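PDB 4QQS: glycoside hydrolase family 43 from Halothermothrix orenii, which hydrolyses O-glycosidic bonds as a thermostable five-bladed beta-propeller enzyme with alpha-L-arabinofuranosidase activity, probably acting on arabinose-decorated plant polysaccharides such as xylan. Local coordinates for residues A[18-23]-A[269-274]; A[28-33]-A[74-79]; A[39-44]-A[54-59]. One frame throughout, in Å; residues are numbered along the deposited sequence.

Contact 1 (A[18-23]-A[269-274]); sequences PYVLKH and FVVYHT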
loop_
_atom_site.group_PDB
_atom_site.type_symbol
_atom_site.label_atom_id
_atom_site.label_comp_id
_atom_site.label_asym_id
_atom_site.label_seq_id
_atom_site.Cartn_x
_atom_site.Cartn_y
_atom_site.Cartn_z
ATOM N N PRO A 18 -1.024 3.678 -4.544
ATOM C CA PRO A 18 -1.506 2.827 -5.638
ATOM C C PRO A 18 -1.342 1.338 -5.373
ATOM O O PRO A 18 -0.226 0.867 -5.188
ATOM C CB PRO A 18 -0.621 3.257 -6.807
ATOM C CG PRO A 18 0.656 3.670 -6.169
ATOM C CD PRO A 18 0.222 4.374 -4.913
ATOM N N TYR A 19 -2.446 0.611 -5.414
ATOM C CA TYR A 19 -2.429 -0.825 -5.193
ATOM C C TYR A 19 -2.859 -1.511 -6.477
ATOM O O TYR A 19 -3.956 -1.260 -6.948
ATOM C CB TYR A 19 -3.379 -1.200 -4.051
ATOM C CG TYR A 19 -3.354 -2.684 -3.795
ATOM C CD1 TYR A 19 -4.111 -3.536 -4.574
ATOM C CD2 TYR A 19 -2.551 -3.235 -2.823
ATOM C CE1 TYR A 19 -4.093 -4.887 -4.394
ATOM C CE2 TYR A 19 -2.538 -4.618 -2.615
ATOM C CZ TYR A 19 -3.318 -5.427 -3.418
ATOM O OH TYR A 19 -3.346 -6.792 -3.267
ATOM N N VAL A 20 -2.025 -2.401 -7.017
ATOM C CA VAL A 20 -2.363 -3.136 -8.225
ATOM C C VAL A 20 -2.540 -4.603 -7.930
ATOM O O VAL A 20 -1.672 -5.229 -7.322
ATOM C CB VAL A 20 -1.320 -2.947 -9.334
ATOM C CG1 VAL A 20 -1.609 -3.862 -10.521
ATOM C CG2 VAL A 20 -1.286 -1.493 -9.758
ATOM N N LEU A 21 -3.658 -5.142 -8.406
ATOM C CA LEU A 21 -3.901 -6.575 -8.432
ATOM C C LEU A 21 -3.965 -7.055 -9.872
ATOM O O LEU A 21 -4.659 -6.493 -10.704
ATOM C CB LEU A 21 -5.213 -6.921 -7.736
ATOM C CG LEU A 21 -5.496 -8.425 -7.655
ATOM C CD1 LEU A 21 -4.413 -9.180 -6.856
ATOM C CD2 LEU A 21 -6.861 -8.664 -7.059
ATOM N N LYS A 22 -3.209 -8.103 -10.161
ATOM C CA LYS A 22 -3.318 -8.814 -11.436
ATOM C C LYS A 22 -4.306 -9.958 -11.292
ATOM O O LYS A 22 -4.193 -10.751 -10.364
ATOM C CB LYS A 22 -1.955 -9.355 -11.863
ATOM C CG LYS A 22 -1.968 -9.924 -13.273
ATOM C CD LYS A 22 -0.636 -10.486 -13.688
ATOM C CE LYS A 22 -0.701 -10.993 -15.107
ATOM N NZ LYS A 22 0.583 -11.607 -15.549
ATOM N N HIS A 23 -5.283 -10.021 -12.198
ATOM C CA HIS A 23 -6.259 -11.103 -12.201
ATOM C C HIS A 23 -6.659 -11.420 -13.637
ATOM O O HIS A 23 -7.087 -10.534 -14.368
ATOM C CB HIS A 23 -7.514 -10.737 -11.399
ATOM C CG HIS A 23 -8.391 -11.916 -11.124
ATOM N ND1 HIS A 23 -9.584 -12.146 -11.776
ATOM C CD2 HIS A 23 -8.221 -12.958 -10.275
ATOM C CE1 HIS A 23 -10.120 -13.266 -11.322
ATOM N NE2 HIS A 23 -9.310 -13.780 -10.415
ATOM N N PHE A 269 7.328 -5.853 -10.700
ATOM C CA PHE A 269 7.294 -4.399 -10.700
ATOM C C PHE A 269 6.800 -3.887 -9.359
ATOM O O PHE A 269 5.810 -4.382 -8.812
ATOM C CB PHE A 269 6.380 -3.863 -11.807
ATOM C CG PHE A 269 7.052 -3.820 -13.149
ATOM C CD1 PHE A 269 7.162 -4.964 -13.925
ATOM C CD2 PHE A 269 7.631 -2.652 -13.604
ATOM C CE1 PHE A 269 7.830 -4.936 -15.134
ATOM C CE2 PHE A 269 8.308 -2.629 -14.809
ATOM C CZ PHE A 269 8.400 -3.769 -15.567
ATOM N N VAL A 270 7.485 -2.861 -8.866
ATOM C CA VAL A 270 6.972 -2.039 -7.792
ATOM C C VAL A 270 6.106 -0.943 -8.416
ATOM O O VAL A 270 6.460 -0.364 -9.446
ATOM C CB VAL A 270 8.127 -1.437 -6.932
ATOM C CG1 VAL A 270 9.116 -0.601 -7.751
ATOM C CG2 VAL A 270 7.581 -0.636 -5.785
ATOM N N VAL A 271 4.950 -0.707 -7.804
ATOM C CA VAL A 271 4.012 0.322 -8.219
ATOM C C VAL A 271 3.961 1.312 -7.064
ATOM O O VAL A 271 3.661 0.929 -5.943
ATOM C CB VAL A 271 2.617 -0.248 -8.493
ATOM C CG1 VAL A 271 1.709 0.863 -8.993
ATOM C CG2 VAL A 271 2.679 -1.411 -9.504
ATOM N N TYR A 272 4.292 2.572 -7.319
ATOM C CA TYR A 272 4.496 3.543 -6.255
ATOM C C TYR A 272 4.058 4.924 -6.706
ATOM O O TYR A 272 3.983 5.199 -7.905
ATOM C CB TYR A 272 5.973 3.558 -5.811
ATOM C CG TYR A 272 6.944 3.954 -6.900
ATOM C CD1 TYR A 272 7.374 3.041 -7.856
ATOM C CD2 TYR A 272 7.416 5.252 -6.975
ATOM C CE1 TYR A 272 8.263 3.415 -8.865
ATOM C CE2 TYR A 272 8.314 5.635 -7.974
ATOM C CZ TYR A 272 8.724 4.719 -8.921
ATOM O OH TYR A 272 9.599 5.146 -9.898
ATOM N N HIS A 273 3.774 5.794 -5.745
ATOM C CA HIS A 273 3.436 7.159 -6.092
ATOM C C HIS A 273 4.624 8.092 -5.922
ATOM O O HIS A 273 5.567 7.785 -5.220
ATOM C CB HIS A 273 2.215 7.671 -5.339
ATOM C CG HIS A 273 2.365 7.823 -3.860
ATOM N ND1 HIS A 273 3.356 8.508 -3.182
ATOM C CD2 HIS A 273 1.495 7.397 -2.930
ATOM C CE1 HIS A 273 3.079 8.452 -1.880
ATOM N NE2 HIS A 273 1.950 7.799 -1.715
ATOM N N THR A 274 4.558 9.218 -6.627
ATOM C CA THR A 274 5.462 10.351 -6.421
ATOM C C THR A 274 4.628 11.630 -6.467
ATOM O O THR A 274 3.494 11.629 -6.935
ATOM C CB THR A 274 6.552 10.429 -7.505
ATOM O OG1 THR A 274 5.927 10.479 -8.789
ATOM C CG2 THR A 274 7.496 9.249 -7.437
#
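Pro18 carries most of this buried contact, its pyrrolidine ring turned toward the strand 269-274 and meeting three successive residues with three different atoms. CG rests on the Tyr272-His273 peptide, 3.7 Å from Tyr272 C. CD reaches the imidazole obliquely, 3.8 Å from His273 CD2, and also nears His273 CB; the two side chains cross at about a right angle. On the other flank Pro18 CB approaches Val271 CG1 at 4.0 Å. That same methyl is shared with the next inward-pointing residue, since Val271 CG1 also lies 3.9 Å from Val20 CG2; the two valines cross at about a right angle, Val20 CG2 lying against both methyls of Val271. An alanine in place of Pro18 would remove CG and CD, and would probably loosen the packing against the Tyr272-His273 peptide and leave the imidazole less well fixed.

Torsions and outer partners place these groups. In Val271, CG1 is anti to the backbone N (chi1 -177°), which extends it between Pro18 and Val20. The His273 ring takes the crowded position between its own N and carbonyl carbon (chi1 66°). In the second shell, Asp17, the predicted proton acceptor, makes a weak hydrogen bond with His273 NE2. Ser258 OG hydrogen-bonds both Pro18 O and Val20 N, while the backbone of Ser258 pairs with Val271, so one residue ties into both sides. Tyr272 points away, its hydroxyl bound to Asp290.

The short axes run 155° apart and 6.5 Å from each other, but the two belong to separate sheets. Strand 16-23 is an edge strand of the first propeller blade, backed by strand 26-32; strand 268-275 lies between strands 257-261 and 285-295 in the last blade, so the contact packs the first blade against the last, where the propeller ring closes.

Contact 2 (A[28-33]-A[74-79]); sequences YLYATS and PEVIFY. With NA (sodium ion), chain D.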
loop_
_atom_site.group_PDB
_atom_site.type_symbol
_atom_site.label_atom_id
_atom_site.label_comp_id
_atom_site.label_asym_id
_atom_site.label_seq_id
_atom_site.Cartn_x
_atom_site.Cartn_y
_atom_site.Cartn_z
ATOM N N TYR A 28 -5.660 -4.262 -12.182
ATOM C CA TYR A 28 -6.620 -3.362 -11.553
ATOM C C TYR A 28 -5.889 -2.543 -10.512
ATOM O O TYR A 28 -5.286 -3.098 -9.595
ATOM C CB TYR A 28 -7.766 -4.151 -10.913
ATOM C CG TYR A 28 -8.460 -5.000 -11.941
ATOM C CD1 TYR A 28 -9.466 -4.469 -12.730
ATOM C CD2 TYR A 28 -8.078 -6.317 -12.167
ATOM C CE1 TYR A 28 -10.092 -5.227 -13.695
ATOM C CE2 TYR A 28 -8.688 -7.085 -13.140
ATOM C CZ TYR A 28 -9.701 -6.539 -13.903
ATOM O OH TYR A 28 -10.321 -7.314 -14.871
ATOM N N LEU A 29 -5.909 -1.229 -10.703
ATOM C CA LEU A 29 -5.293 -0.282 -9.805
ATOM C C LEU A 29 -6.371 0.390 -8.981
ATOM O O LEU A 29 -7.320 0.934 -9.530
ATOM C CB LEU A 29 -4.548 0.772 -10.628
ATOM C CG LEU A 29 -4.189 2.096 -9.939
ATOM C CD1 LEU A 29 -3.077 1.831 -9.002
ATOM C CD2 LEU A 29 -3.799 3.168 -10.924
ATOM N N TYR A 30 -6.208 0.353 -7.664
ATOM C CA TYR A 30 -7.087 1.019 -6.715
ATOM C C TYR A 30 -6.219 2.008 -5.958
ATOM O O TYR A 30 -5.081 1.692 -5.637
ATOM C CB TYR A 30 -7.701 0.010 -5.736
ATOM C CG TYR A 30 -8.337 -1.197 -6.389
ATOM C CD1 TYR A 30 -7.574 -2.298 -6.743
ATOM C CD2 TYR A 30 -9.694 -1.236 -6.665
ATOM C CE1 TYR A 30 -8.132 -3.402 -7.338
ATOM C CE2 TYR A 30 -10.267 -2.350 -7.265
ATOM C CZ TYR A 30 -9.470 -3.429 -7.601
ATOM O OH TYR A 30 -9.982 -4.553 -8.200
ATOM N N ALA A 31 -6.728 3.191 -5.648
ATOM C CA ALA A 31 -5.911 4.207 -5.001
ATOM C C ALA A 31 -6.748 5.123 -4.143
ATOM O O ALA A 31 -7.954 5.276 -4.359
ATOM C CB ALA A 31 -5.150 5.036 -6.044
ATOM N N THR A 32 -6.098 5.750 -3.169
ATOM C CA THR A 32 -6.653 6.944 -2.537
ATOM C C THR A 32 -6.956 7.938 -3.656
ATOM O O THR A 32 -6.105 8.213 -4.500
ATOM C CB THR A 32 -5.653 7.539 -1.543
ATOM O OG1 THR A 32 -5.320 6.535 -0.585
ATOM C CG2 THR A 32 -6.222 8.751 -0.851
ATOM N N SER A 33 -8.187 8.436 -3.690
ATOM C CA SER A 33 -8.674 9.122 -4.872
ATOM C C SER A 33 -9.835 10.012 -4.449
ATOM O O SER A 33 -9.621 11.173 -4.089
ATOM C CB SER A 33 -9.019 8.078 -5.951
ATOM O OG SER A 33 -9.822 7.014 -5.439
ATOM N N PRO A 74 -6.887 1.749 -0.353
ATOM C CA PRO A 74 -7.589 0.492 -0.585
ATOM C C PRO A 74 -6.637 -0.588 -1.078
ATOM O O PRO A 74 -5.713 -0.291 -1.841
ATOM C CB PRO A 74 -8.573 0.861 -1.691
ATOM C CG PRO A 74 -7.833 1.872 -2.496
ATOM C CD PRO A 74 -7.062 2.691 -1.468
ATOM N N GLU A 75 -6.879 -1.827 -0.682
ATOM C CA GLU A 75 -6.131 -2.957 -1.224
ATOM C C GLU A 75 -7.107 -4.079 -1.483
ATOM O O GLU A 75 -8.045 -4.272 -0.714
ATOM C CB GLU A 75 -5.065 -3.434 -0.266
ATOM C CG GLU A 75 -4.006 -2.424 0.041
ATOM C CD GLU A 75 -2.711 -3.102 0.533
ATOM O OE1 GLU A 75 -2.629 -4.343 0.551
ATOM O OE2 GLU A 75 -1.766 -2.400 0.913
ATOM N N VAL A 76 -6.876 -4.813 -2.567
ATOM C CA VAL A 76 -7.783 -5.855 -3.013
ATOM C C VAL A 76 -7.047 -7.169 -3.264
ATOM O O VAL A 76 -6.069 -7.196 -4.007
ATOM C CB VAL A 76 -8.509 -5.409 -4.297
ATOM C CG1 VAL A 76 -9.447 -6.489 -4.794
ATOM C CG2 VAL A 76 -9.278 -4.115 -4.051
ATOM N N ILE A 77 -7.531 -8.242 -2.640
ATOM C CA ILE A 77 -7.014 -9.588 -2.878
ATOM C C ILE A 77 -8.092 -10.472 -3.490
ATOM O O ILE A 77 -9.277 -10.205 -3.344
ATOM C CB ILE A 77 -6.475 -10.258 -1.583
ATOM C CG1 ILE A 77 -7.580 -10.481 -0.549
ATOM C CG2 ILE A 77 -5.347 -9.418 -1.004
ATOM C CD1 ILE A 77 -7.145 -11.285 0.664
ATOM N N PHE A 78 -7.655 -11.509 -4.194
ATOM C CA PHE A 78 -8.543 -12.557 -4.677
ATOM C C PHE A 78 -8.355 -13.765 -3.765
ATOM O O PHE A 78 -7.274 -14.355 -3.733
ATOM C CB PHE A 78 -8.214 -12.897 -6.122
ATOM C CG PHE A 78 -9.138 -13.906 -6.726
ATOM C CD1 PHE A 78 -10.439 -13.570 -7.032
ATOM C CD2 PHE A 78 -8.702 -15.194 -6.993
ATOM C CE1 PHE A 78 -11.285 -14.498 -7.591
ATOM C CE2 PHE A 78 -9.552 -16.121 -7.552
ATOM C CZ PHE A 78 -10.841 -15.766 -7.846
ATOM N N TYR A 79 -9.397 -14.097 -3.001
ATOM C CA TYR A 79 -9.310 -15.068 -1.899
ATOM C C TYR A 79 -10.641 -15.755 -1.812
ATOM O O TYR A 79 -11.661 -15.087 -1.860
ATOM C CB TYR A 79 -9.016 -14.333 -0.580
ATOM C CG TYR A 79 -8.931 -15.175 0.690
ATOM C CD1 TYR A 79 -7.799 -15.933 0.970
ATOM C CD2 TYR A 79 -9.957 -15.167 1.628
ATOM C CE1 TYR A 79 -7.700 -16.667 2.135
ATOM C CE2 TYR A 79 -9.863 -15.914 2.796
ATOM C CZ TYR A 79 -8.730 -16.660 3.044
ATOM O OH TYR A 79 -8.604 -17.394 4.205
HETATM NA NA NA D . -1.032 -0.452 1.065
HETATM O O HOH W 1 1.511 -0.256 0.556
HETATM O O HOH W 2 -1.621 -0.209 -0.997
HETATM O O HOH W 3 -0.469 -0.860 3.335
HETATM O O HOH W 4 -2.941 0.026 2.150
#
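Apolar packing dominates the interface. Val76 CG2 sits over the centre of one face of the Tyr30 ring, 3.5 Å from its centroid and 8° off the ring normal, a CH-pi contact in which the valine crosses the aromatic side chain at about a right angle. Next to it the Pro74 ring lies against the opposing strand: its CG is 3.7 Å from Tyr30 CB, and its CD is 3.6 Å from Thr32 N.

The hydrogen bonds lie around the packing. Ser33 OG donates to Ala31 O over 2.8 Å, from above the carbonyl plane, and Tyr30 OH is bound to Pro106 O at the far end of the ring. Thr32 OG1 is paired with Asp17, the predicted proton acceptor, and with Ala73 N, on the strand that leads into Pro74.

Metal coordination belongs to Glu75, which points away from strand 28-32. Its OE2 binds the sodium ion at 2.1 Å; four waters and His256 complete six ligands, while OE1 is hydrogen-bonded to His128 ND1.

Successive residues thus have opposite chemistry: Pro74 and Val76 form an apolar joint between the first two propeller blades, whereas Glu75 faces a cation that would probably favour its ionised form.

Contact 3 (A[39-44]-A[54-59]); sequences FKVWES and GLALDS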
loop_
_atom_site.group_PDB
_atom_site.type_symbol
_atom_site.label_atom_id
_atom_site.label_comp_id
_atom_site.label_asym_id
_atom_site.label_seq_id
_atom_site.Cartn_x
_atom_site.Cartn_y
_atom_site.Cartn_z
ATOM N N PHE A 39 -13.298 4.801 -3.598
ATOM C CA PHE A 39 -12.077 4.492 -4.325
ATOM C C PHE A 39 -12.337 4.206 -5.777
ATOM O O PHE A 39 -13.130 3.325 -6.116
ATOM C CB PHE A 39 -11.352 3.301 -3.681
ATOM C CG PHE A 39 -11.130 3.494 -2.216
ATOM C CD1 PHE A 39 -10.151 4.366 -1.772
ATOM C CD2 PHE A 39 -11.929 2.856 -1.287
ATOM C CE1 PHE A 39 -9.982 4.602 -0.429
ATOM C CE2 PHE A 39 -11.775 3.090 0.066
ATOM C CZ PHE A 39 -10.797 3.963 0.496
ATOM N N LYS A 40 -11.615 4.934 -6.620
ATOM C CA LYS A 40 -11.569 4.671 -8.042
ATOM C C LYS A 40 -10.733 3.438 -8.348
ATOM O O LYS A 40 -9.827 3.055 -7.600
ATOM C CB LYS A 40 -10.978 5.875 -8.775
ATOM C CG LYS A 40 -11.883 7.093 -8.767
ATOM C CD LYS A 40 -11.229 8.316 -9.370
ATOM C CE LYS A 40 -12.250 9.423 -9.579
ATOM N NZ LYS A 40 -11.634 10.719 -9.954
ATOM N N VAL A 41 -11.058 2.834 -9.483
ATOM C CA VAL A 41 -10.310 1.730 -10.063
ATOM C C VAL A 41 -9.977 2.063 -11.518
ATOM O O VAL A 41 -10.795 2.639 -12.234
ATOM C CB VAL A 41 -11.071 0.384 -9.935
ATOM C CG1 VAL A 41 -12.435 0.437 -10.615
ATOM C CG2 VAL A 41 -10.223 -0.779 -10.438
ATOM N N TRP A 42 -8.751 1.719 -11.911
ATOM C CA TRP A 42 -8.281 1.831 -13.281
ATOM C C TRP A 42 -7.868 0.435 -13.742
ATOM O O TRP A 42 -7.413 -0.393 -12.945
ATOM C CB TRP A 42 -7.073 2.761 -13.385
ATOM C CG TRP A 42 -7.275 4.199 -13.001
ATOM C CD1 TRP A 42 -7.366 5.254 -13.862
ATOM C CD2 TRP A 42 -7.377 4.760 -11.678
ATOM N NE1 TRP A 42 -7.505 6.426 -13.167
ATOM C CE2 TRP A 42 -7.516 6.157 -11.828
ATOM C CE3 TRP A 42 -7.337 4.225 -10.384
ATOM C CZ2 TRP A 42 -7.631 7.020 -10.745
ATOM C CZ3 TRP A 42 -7.445 5.096 -9.311
ATOM C CH2 TRP A 42 -7.590 6.470 -9.499
ATOM N N GLU A 43 -7.999 0.187 -15.040
ATOM C CA GLU A 43 -7.655 -1.103 -15.610
ATOM C C GLU A 43 -6.569 -0.955 -16.673
ATOM O O GLU A 43 -6.530 0.046 -17.404
ATOM C CB GLU A 43 -8.897 -1.750 -16.218
ATOM C CG GLU A 43 -8.681 -3.182 -16.661
ATOM C CD GLU A 43 -9.893 -3.787 -17.336
ATOM O OE1 GLU A 43 -11.014 -3.581 -16.842
ATOM O OE2 GLU A 43 -9.718 -4.473 -18.364
ATOM N N SER A 44 -5.703 -1.966 -16.783
ATOM C CA SER A 44 -4.654 -2.006 -17.800
ATOM C C SER A 44 -4.383 -3.440 -18.223
ATOM O O SER A 44 -4.466 -4.352 -17.411
ATOM C CB SER A 44 -3.364 -1.432 -17.213
ATOM O OG SER A 44 -2.277 -1.549 -18.112
ATOM N N GLY A 54 -14.232 4.024 -12.891
ATOM C CA GLY A 54 -15.220 4.459 -11.917
ATOM C C GLY A 54 -14.911 4.060 -10.489
ATOM O O GLY A 54 -13.800 3.644 -10.165
ATOM N N LEU A 55 -15.906 4.203 -9.617
ATOM C CA LEU A 55 -15.730 3.862 -8.206
ATOM C C LEU A 55 -15.964 2.375 -7.979
ATOM O O LEU A 55 -17.090 1.885 -8.075
ATOM C CB LEU A 55 -16.666 4.673 -7.304
ATOM C CG LEU A 55 -16.433 6.182 -7.224
ATOM C CD1 LEU A 55 -17.487 6.836 -6.337
ATOM C CD2 LEU A 55 -15.046 6.519 -6.721
ATOM N N ALA A 56 -14.898 1.666 -7.635
ATOM C CA ALA A 56 -15.007 0.266 -7.240
ATOM C C ALA A 56 -15.724 0.114 -5.904
ATOM O O ALA A 56 -16.502 -0.814 -5.714
ATOM C CB ALA A 56 -13.624 -0.352 -7.152
ATOM N N LEU A 57 -15.429 1.022 -4.980
ATOM C CA LEU A 57 -16.088 1.100 -3.680
ATOM C C LEU A 57 -16.622 2.523 -3.558
ATOM O O LEU A 57 -15.877 3.495 -3.683
ATOM C CB LEU A 57 -15.085 0.775 -2.563
ATOM C CG LEU A 57 -15.347 0.816 -1.057
ATOM C CD1 LEU A 57 -15.767 2.183 -0.554
ATOM C CD2 LEU A 57 -16.346 -0.231 -0.667
ATOM N N ASP A 58 -17.925 2.624 -3.347
ATOM C CA ASP A 58 -18.599 3.890 -3.172
ATOM C C ASP A 58 -19.330 3.797 -1.848
ATOM O O ASP A 58 -20.231 2.979 -1.702
ATOM C CB ASP A 58 -19.582 4.101 -4.333
ATOM C CG ASP A 58 -20.241 5.469 -4.322
ATOM O OD1 ASP A 58 -19.991 6.249 -3.378
ATOM O OD2 ASP A 58 -21.031 5.757 -5.256
ATOM N N SER A 59 -18.954 4.610 -0.872
ATOM C CA SER A 59 -19.650 4.577 0.398
ATOM C C SER A 59 -21.109 5.001 0.240
ATOM O O SER A 59 -21.914 4.686 1.112
ATOM C CB SER A 59 -18.940 5.444 1.438
ATOM O OG SER A 59 -18.956 6.815 1.086
#
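Phe39 and Leu57 lie side by side on one face of the hairpin, pointing the same way. Leu57 CB meets the Phe39 ring at its edge, in the ring plane, while Leu57 CD1 comes obliquely to Phe39 CD2 at 4.0 Å. The leucine reaches along the ring because its CG is anti to the backbone N (chi1 177°). Farther along, Val41 CG1, in the crowded position between its own N and carbonyl carbon (chi1 59°), presses on Ala56 CB at 3.7 Å. Lys40 and Leu55 behave differently: they form a non-hydrogen-bonded antiparallel pair, yet their side chains diverge and cross obliquely, with Lys40 CG and Leu55 CD2 3.8 Å apart, after which the extended lysine chain leads away.

The backbone sets these orientations. Phe39 N donates to Leu57 O at 2.9 Å, nearly straight and in the carbonyl plane. In return Phe39 O receives two weak bonds, a strongly bent one from Ala56 N (2.9 Å) and a long one from Leu57 N (3.4 Å). Beyond this shared acceptor, Val41 N donates to Gly54 O at 2.9 Å, almost along the C=O axis. Gly54 has a positive phi of 90°, a conformation in which a CB would collide with the preceding carbonyl oxygen, so glycine is called for.

Ala56 and Leu57 together face the single residue Phe39, which defines a classic beta bulge. It shifts the register by one and coincides with the corner where the last strand of this antiparallel blade turns, at the outer part of the first sheet of the five-bladed propeller.

The three contacts share the first propeller blade. Contact 2 adjoins contacts 1 and 3 (centres 9 and 8 Å away), which do not touch each other. Tyr19 joins contacts 1 and 2, its OH probably bonding Val76 O (2.9 Å) and its N Tyr30 O. Contact 2 meets contact 3 where Pro74 CG packs on Phe39 CD1 (3.5 Å). The side chain of Asp17, the predicted proton acceptor, is about 3 Å from those of His273 and Thr32, so contacts 1 and 2 border the probable active site; that of Phe39 is about 7 Å away. Glu75 of contact 2 binds the sodium ion, about 8 Å from the Pro18 side chain of contact 1.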